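Local coordinates for protein 4-amino-4-deoxychorismate lyase (Legionella pneumophila, PDB 3LUL) that belongs to the class IV aminotransferase family of pyridoxal-phosphate proteins and carries its cofactor covalently bound to a lysine, at residues R153-A157 with V158-D162; F181-N185 with N186-T190; H257-I260 with D261-F265. All blocks are in the same frame, centred on the assembly; numbering follows the deposited sequence. Where two conformers were deposited one is given.

How the contacts relate
Each of the three contacts is local and combines buried with exposed residues, its centre 20 or 21 Å from the centre of the chain. Contact 1 ends helix 146-157, contact 2 is a beta hairpin and contact 3 starts helix 258-269, so backbone hydrogen bonds dominate all three, arranged as a Schellman motif, antiparallel strand pairing and an N-capped helical turn respectively. Contacts 2 and 3 pack together, with centres 12 Å apart: Ile183 and Asn186 of the hairpin meet His257 and Ile259. Contact 1 stands apart, its nearest atoms about 11 Å from contact 2 and 15 Å from contact 3, and among the three it alone reaches the second subunit.

Contact 1 of 3, residues R153-A157 with V158-D162; sequences RQAIA and VGADD
Ala155 O receives the backbone N-H of Ala160 at 2.9 Å, the shortest bond joining 153-157 to 158-162. The N-H...O angle is 143°, with the donor tilted out of the carbonyl plane. Just before it along the chain, Val158 N donates to Gln154 O over 3.1 Å and makes a second, weak hydrogen bond to Ala155 O. A weak but straighter bond runs from Gly159 N to Ile156 O at 3.3 Å, with an angle of 164° at the hydrogen. The pair Ala160 N to Ala155 O and Gly159 N to Ile156 O defines a Schellman motif. Gly159 is its C-prime residue, and its phi of 91° reverses the chain at the end of the helix. Ile156 CA adds a CH...O contact to Ala160 O at 3.5 Å.

Side-chain packing surrounds these bonds. Val158 places CG2 between its own backbone N and carbonyl carbon, which sets that methyl 3.4 Å from Ala155 O. The methyl of Ala155 lies 4.2 Å from Ala160 CB and also abuts Asp162 O.

The turn leads from helix 146-157 into strand 162-167. Asp161 OD2 accepts from Arg123 N, Asp162 OD2 and OD1 are hydrogen-bonded to Thr175 OG1 and Thr176 OG1, and Ala155 and Val158 rest on Ile125 of strand 122-131. Facing the dimer partner, Arg153 forms a salt bridge with Glu27 of the second subunit.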
# COMPACT_ATOMS: atom_id res chain seq x y z
N ARG B 153 -3.52 -14.62 2.24
CA ARG B 153 -3.03 -15.54 3.28
C ARG B 153 -4.11 -16.00 4.24
O ARG B 153 -4.09 -17.16 4.66
CB ARG B 153 -1.90 -14.91 4.06
CG ARG B 153 -0.63 -14.69 3.23
CD ARG B 153 0.54 -14.46 4.21
NE ARG B 153 1.70 -13.80 3.62
CZ ARG B 153 2.46 -14.33 2.67
NH1 ARG B 153 2.17 -15.53 2.15
NH2 ARG B 153 3.53 -13.67 2.23
N GLN B 154 -5.06 -15.13 4.59
CA GLN B 154 -6.14 -15.54 5.52
C GLN B 154 -7.06 -16.56 4.87
O GLN B 154 -7.48 -17.56 5.50
CB GLN B 154 -7.01 -14.36 5.95
CG GLN B 154 -6.34 -13.40 6.89
CD GLN B 154 -7.30 -12.39 7.53
OE1 GLN B 154 -8.51 -12.44 7.31
NE2 GLN B 154 -6.75 -11.47 8.30
N ALA B 155 -7.38 -16.29 3.61
CA ALA B 155 -8.13 -17.22 2.78
C ALA B 155 -7.47 -18.60 2.73
O ALA B 155 -8.13 -19.60 2.98
CB ALA B 155 -8.26 -16.64 1.34
N ILE B 156 -6.20 -18.63 2.38
CA ILE B 156 -5.41 -19.86 2.34
C ILE B 156 -5.37 -20.56 3.71
O ILE B 156 -5.51 -21.81 3.77
CB ILE B 156 -3.99 -19.57 1.82
CG1 ILE B 156 -4.04 -19.31 0.31
CG2 ILE B 156 -3.01 -20.69 2.21
CD1 ILE B 156 -2.81 -18.67 -0.24
N ALA B 157 -5.25 -19.80 4.80
CA ALA B 157 -5.23 -20.38 6.16
C ALA B 157 -6.51 -21.11 6.51
O ALA B 157 -6.47 -22.08 7.29
CB ALA B 157 -4.96 -19.31 7.23
N VAL B 158 -7.64 -20.65 5.97
CA VAL B 158 -8.97 -21.26 6.30
C VAL B 158 -9.52 -22.22 5.25
O VAL B 158 -10.73 -22.52 5.29
CB VAL B 158 -10.06 -20.22 6.62
CG1 VAL B 158 -9.65 -19.36 7.76
CG2 VAL B 158 -10.44 -19.39 5.40
N GLY B 159 -8.67 -22.72 4.35
CA GLY B 159 -9.07 -23.69 3.32
C GLY B 159 -9.54 -23.13 1.98
O GLY B 159 -9.90 -23.91 1.08
N ALA B 160 -9.54 -21.80 1.83
CA ALA B 160 -10.03 -21.15 0.61
C ALA B 160 -8.87 -20.79 -0.31
O ALA B 160 -7.72 -21.05 0.01
CB ALA B 160 -10.82 -19.92 0.97
N ASP B 161 -9.18 -20.17 -1.44
CA ASP B 161 -8.18 -19.80 -2.44
C ASP B 161 -7.91 -18.29 -2.51
O ASP B 161 -6.79 -17.89 -2.80
CB ASP B 161 -8.62 -20.29 -3.81
CG ASP B 161 -8.80 -21.80 -3.84
OD1 ASP B 161 -7.84 -22.51 -3.48
OD2 ASP B 161 -9.91 -22.26 -4.15
N ASP B 162 -8.93 -17.47 -2.30
CA ASP B 162 -8.81 -16.03 -2.54
C ASP B 162 -9.83 -15.36 -1.64
O ASP B 162 -10.66 -16.05 -1.02
CB ASP B 162 -9.02 -15.74 -4.03
CG ASP B 162 -8.52 -14.35 -4.50
OD1 ASP B 162 -8.03 -13.54 -3.67
OD2 ASP B 162 -8.67 -14.10 -5.72

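Contact 2 of 3, residues F181-N185 with N186-T190; sequences FLIEN and NILYT
Leu182 and Tyr189 exchange two backbone hydrogen bonds, N to O each way, at 162°; Glu184 and Ile187 form the next hydrogen-bonded pair. Ile183 and Leu188 are the non-hydrogen-bonded pair between them, and a type I' turn from Glu184 to Ile187 closes the hairpin through a two-residue loop, Asn185-Asn186. Glu184 N meets Ile187 O in the carbonyl plane, whereas Ile187 N sits 59° out of the plane of Glu184 O. Glu184 O also accepts a hydrogen bond from a water 2.7 Å away, which is hydrogen-bonded to Tyr189 OH and lies in the plane of the tyrosine ring.

Among the apolar contacts, Thr190 CB stands over the Phe181 ring, 3.8 Å from its centroid and 22° off the normal, a CH-pi contact. With CG lodged between backbone N and carbonyl carbon, Leu182 turns CD1 to 3.6 Å from Tyr189 CD1. Ile183 CG1 and Leu188 CD2, 3.8 Å apart, run side by side on the face opposite Leu182 and Tyr189.

Arg226 binds Glu184 by a salt bridge and Tyr189 by cation-pi. Strand 179-184 pairs onward with 232-237, and 187-190 with 217-219; helix 258-269 packs against Ile183 and Leu188, while Phe181 meets helix 201-212.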
# COMPACT_ATOMS: atom_id res chain seq x y z
N PHE B 181 -18.16 -11.12 -11.26
CA PHE B 181 -19.42 -11.13 -12.02
C PHE B 181 -20.31 -12.18 -11.37
O PHE B 181 -19.82 -13.18 -10.84
CB PHE B 181 -19.16 -11.51 -13.49
CG PHE B 181 -18.61 -10.37 -14.34
CD1 PHE B 181 -17.26 -10.07 -14.33
CD2 PHE B 181 -19.43 -9.68 -15.20
CE1 PHE B 181 -16.76 -9.06 -15.12
CE2 PHE B 181 -18.92 -8.66 -15.99
CZ PHE B 181 -17.58 -8.35 -15.93
N LEU B 182 -21.61 -11.99 -11.45
CA LEU B 182 -22.54 -13.08 -11.18
C LEU B 182 -23.59 -13.18 -12.25
O LEU B 182 -23.80 -12.26 -13.05
CB LEU B 182 -23.13 -12.94 -9.79
CG LEU B 182 -23.88 -11.67 -9.48
CD1 LEU B 182 -25.29 -11.93 -9.95
CD2 LEU B 182 -23.87 -11.25 -7.98
N ILE B 183 -24.26 -14.32 -12.27
CA ILE B 183 -25.33 -14.58 -13.23
C ILE B 183 -26.54 -14.96 -12.41
O ILE B 183 -26.44 -15.82 -11.54
CB ILE B 183 -25.01 -15.74 -14.19
CG1 ILE B 183 -23.82 -15.38 -15.09
CG2 ILE B 183 -26.21 -16.02 -15.04
CD1 ILE B 183 -23.33 -16.51 -15.93
N GLU B 184 -27.66 -14.30 -12.66
CA GLU B 184 -28.93 -14.70 -12.11
C GLU B 184 -30.01 -14.55 -13.17
O GLU B 184 -30.14 -13.48 -13.79
CB GLU B 184 -29.25 -13.80 -10.91
CG GLU B 184 -30.57 -14.12 -10.22
CD GLU B 184 -30.83 -13.16 -9.06
OE1 GLU B 184 -30.91 -11.93 -9.30
OE2 GLU B 184 -30.93 -13.65 -7.91
N ASN B 185 -30.79 -15.63 -13.36
CA ASN B 185 -31.85 -15.70 -14.39
C ASN B 185 -31.35 -15.22 -15.75
O ASN B 185 -31.99 -14.40 -16.41
CB ASN B 185 -33.10 -14.89 -13.96
CG ASN B 185 -33.60 -15.26 -12.57
OD1 ASN B 185 -33.51 -16.42 -12.16
ND2 ASN B 185 -34.11 -14.28 -11.83
N ASN B 186 -30.18 -15.74 -16.15
CA ASN B 186 -29.52 -15.44 -17.42
C ASN B 186 -29.13 -13.98 -17.65
O ASN B 186 -28.93 -13.56 -18.79
CB ASN B 186 -30.38 -15.92 -18.60
CG ASN B 186 -30.56 -17.41 -18.61
OD1 ASN B 186 -29.68 -18.14 -18.15
ND2 ASN B 186 -31.69 -17.88 -19.16
N ILE B 187 -29.04 -13.23 -16.57
CA ILE B 187 -28.60 -11.84 -16.63
C ILE B 187 -27.30 -11.72 -15.86
O ILE B 187 -27.16 -12.31 -14.77
CB ILE B 187 -29.66 -10.88 -16.01
CG1 ILE B 187 -30.99 -10.99 -16.80
CG2 ILE B 187 -29.11 -9.43 -15.97
CD1 ILE B 187 -32.23 -10.56 -16.03
N LEU B 188 -26.36 -10.98 -16.45
CA LEU B 188 -25.03 -10.77 -15.88
C LEU B 188 -25.06 -9.52 -15.00
O LEU B 188 -25.62 -8.52 -15.41
CB LEU B 188 -23.99 -10.58 -16.98
CG LEU B 188 -23.54 -11.86 -17.66
CD1 LEU B 188 -23.28 -11.63 -19.17
CD2 LEU B 188 -22.32 -12.43 -16.94
N TYR B 189 -24.44 -9.57 -13.83
CA TYR B 189 -24.32 -8.43 -12.93
C TYR B 189 -22.84 -8.28 -12.50
O TYR B 189 -22.11 -9.29 -12.37
CB TYR B 189 -25.19 -8.62 -11.69
CG TYR B 189 -26.66 -8.74 -11.96
CD1 TYR B 189 -27.24 -9.98 -12.26
CD2 TYR B 189 -27.48 -7.63 -11.95
CE1 TYR B 189 -28.63 -10.10 -12.53
CE2 TYR B 189 -28.85 -7.73 -12.20
CZ TYR B 189 -29.41 -8.97 -12.49
OH TYR B 189 -30.73 -9.09 -12.71
N THR B 190 -22.39 -7.05 -12.32
CA THR B 190 -21.04 -6.79 -11.85
C THR B 190 -21.01 -5.44 -11.11
O THR B 190 -21.80 -4.56 -11.41
CB THR B 190 -20.05 -6.84 -13.02
OG1 THR B 190 -18.73 -6.98 -12.51
CG2 THR B 190 -20.15 -5.59 -13.93
O HOH W 1 -31.71 -11.58 -12.79

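Contact 3 of 3, residues H257-I260 with D261-F265; sequences HPII and DKLIF
His257 O accepts the backbone N-H of Asp261 at 3.3 Å, opening the first turn of helix 258-269, of which His257 is the N-cap. Its side chain does the capping: ND1 accepts from Ile259 N at 3.1 Å with a 161° angle at the hydrogen. The donor sits only 3° out of the imidazole plane. With CG roughly opposite the backbone N (chi1 -159°), ND1 is turned to the N-H of Ile259.

The i to i+4 backbone bonds continue through Ile264 N to Ile260 O, and side chains four residues apart pair along the same turns. Ile259 CG2 meets Leu263 CD1 at 3.9 Å, both groups pointing the same way, while Ile260 CG2 and Ile264 CD1, 3.9 Å apart, cross at a slant. In both isoleucines of the first turn CG1 is anti to the carbonyl carbon, leaving CG2 as the branch that touches. Leu263 CG and Ile264 CG1 take the same orientation, which brings them over the preceding turn: Leu263 CG lies 3.3 Å from Ile259 O, and Ile264 CG1 3.3 Å from Ile260 O.

Ile260 and Leu263 face inward against Ile242 of strand 241-248 and Phe234 of strand 232-237, and Ile259 packs on Ile183. Asp261 OD1 forms a salt bridge with Arg244. Across the helix start, one water accepts from His257 N at 2.9 Å and lies 2.6 Å from Asp261 OD2, to which it probably donates.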
# COMPACT_ATOMS: atom_id res chain seq x y z
N HIS B 257 -22.40 -22.68 -16.57
CA HIS B 257 -23.45 -21.87 -17.14
C HIS B 257 -23.10 -21.64 -18.59
O HIS B 257 -21.96 -21.36 -18.91
CB HIS B 257 -23.61 -20.54 -16.40
CG HIS B 257 -24.95 -19.90 -16.60
ND1 HIS B 257 -25.33 -19.29 -17.78
CD2 HIS B 257 -26.02 -19.82 -15.77
CE1 HIS B 257 -26.56 -18.83 -17.65
NE2 HIS B 257 -27.00 -19.14 -16.45
N PRO B 258 -24.09 -21.76 -19.49
CA PRO B 258 -23.81 -21.50 -20.91
C PRO B 258 -23.26 -20.10 -21.20
O PRO B 258 -22.45 -19.92 -22.14
CB PRO B 258 -25.17 -21.72 -21.61
CG PRO B 258 -26.12 -22.18 -20.58
CD PRO B 258 -25.49 -22.19 -19.24
N ILE B 259 -23.66 -19.11 -20.41
CA ILE B 259 -23.16 -17.75 -20.56
C ILE B 259 -21.65 -17.70 -20.32
O ILE B 259 -20.92 -17.07 -21.07
CB ILE B 259 -23.90 -16.77 -19.64
CG1 ILE B 259 -25.36 -16.60 -20.14
CG2 ILE B 259 -23.18 -15.39 -19.52
CD1 ILE B 259 -26.22 -15.59 -19.30
N ILE B 260 -21.20 -18.44 -19.33
CA ILE B 260 -19.75 -18.51 -19.03
C ILE B 260 -18.99 -19.16 -20.20
O ILE B 260 -17.95 -18.63 -20.63
CB ILE B 260 -19.47 -19.25 -17.71
CG1 ILE B 260 -20.11 -18.49 -16.53
CG2 ILE B 260 -17.93 -19.41 -17.51
CD1 ILE B 260 -20.00 -19.17 -15.15
N ASP B 261 -19.50 -20.25 -20.75
CA ASP B 261 -18.82 -20.86 -21.91
C ASP B 261 -18.76 -19.94 -23.13
O ASP B 261 -17.72 -19.86 -23.80
CB ASP B 261 -19.44 -22.19 -22.31
CG ASP B 261 -19.38 -23.21 -21.19
OD1 ASP B 261 -18.30 -23.39 -20.62
OD2 ASP B 261 -20.42 -23.81 -20.88
N LYS B 262 -19.84 -19.22 -23.38
CA LYS B 262 -19.86 -18.23 -24.46
C LYS B 262 -18.82 -17.12 -24.23
O LYS B 262 -18.09 -16.75 -25.14
CB LYS B 262 -21.26 -17.61 -24.61
CG LYS B 262 -21.30 -16.60 -25.76
CD LYS B 262 -22.69 -16.30 -26.27
CE LYS B 262 -22.61 -15.48 -27.57
NZ LYS B 262 -23.94 -15.07 -28.10
N LEU B 263 -18.78 -16.57 -23.03
CA LEU B 263 -17.83 -15.50 -22.72
C LEU B 263 -16.37 -15.97 -22.81
O LEU B 263 -15.53 -15.25 -23.36
CB LEU B 263 -18.16 -14.86 -21.39
CG LEU B 263 -19.50 -14.10 -21.38
CD1 LEU B 263 -19.75 -13.60 -19.99
CD2 LEU B 263 -19.55 -12.96 -22.41
N ILE B 264 -16.07 -17.18 -22.34
CA ILE B 264 -14.74 -17.77 -22.51
C ILE B 264 -14.36 -17.85 -24.00
O ILE B 264 -13.24 -17.44 -24.41
CB ILE B 264 -14.65 -19.18 -21.89
CG1 ILE B 264 -14.65 -19.05 -20.37
CG2 ILE B 264 -13.38 -19.93 -22.40
CD1 ILE B 264 -14.81 -20.36 -19.64
N PHE B 265 -15.30 -18.30 -24.81
CA PHE B 265 -15.06 -18.40 -26.24
C PHE B 265 -14.74 -17.03 -26.82
O PHE B 265 -13.74 -16.87 -27.52
CB PHE B 265 -16.24 -19.05 -26.98
CG PHE B 265 -16.05 -19.06 -28.49
CD1 PHE B 265 -16.44 -17.98 -29.25
CD2 PHE B 265 -15.48 -20.16 -29.12
CE1 PHE B 265 -16.26 -17.98 -30.62
CE2 PHE B 265 -15.31 -20.16 -30.50
CZ PHE B 265 -15.70 -19.07 -31.24
O HOH W 2 -20.45 -24.00 -18.25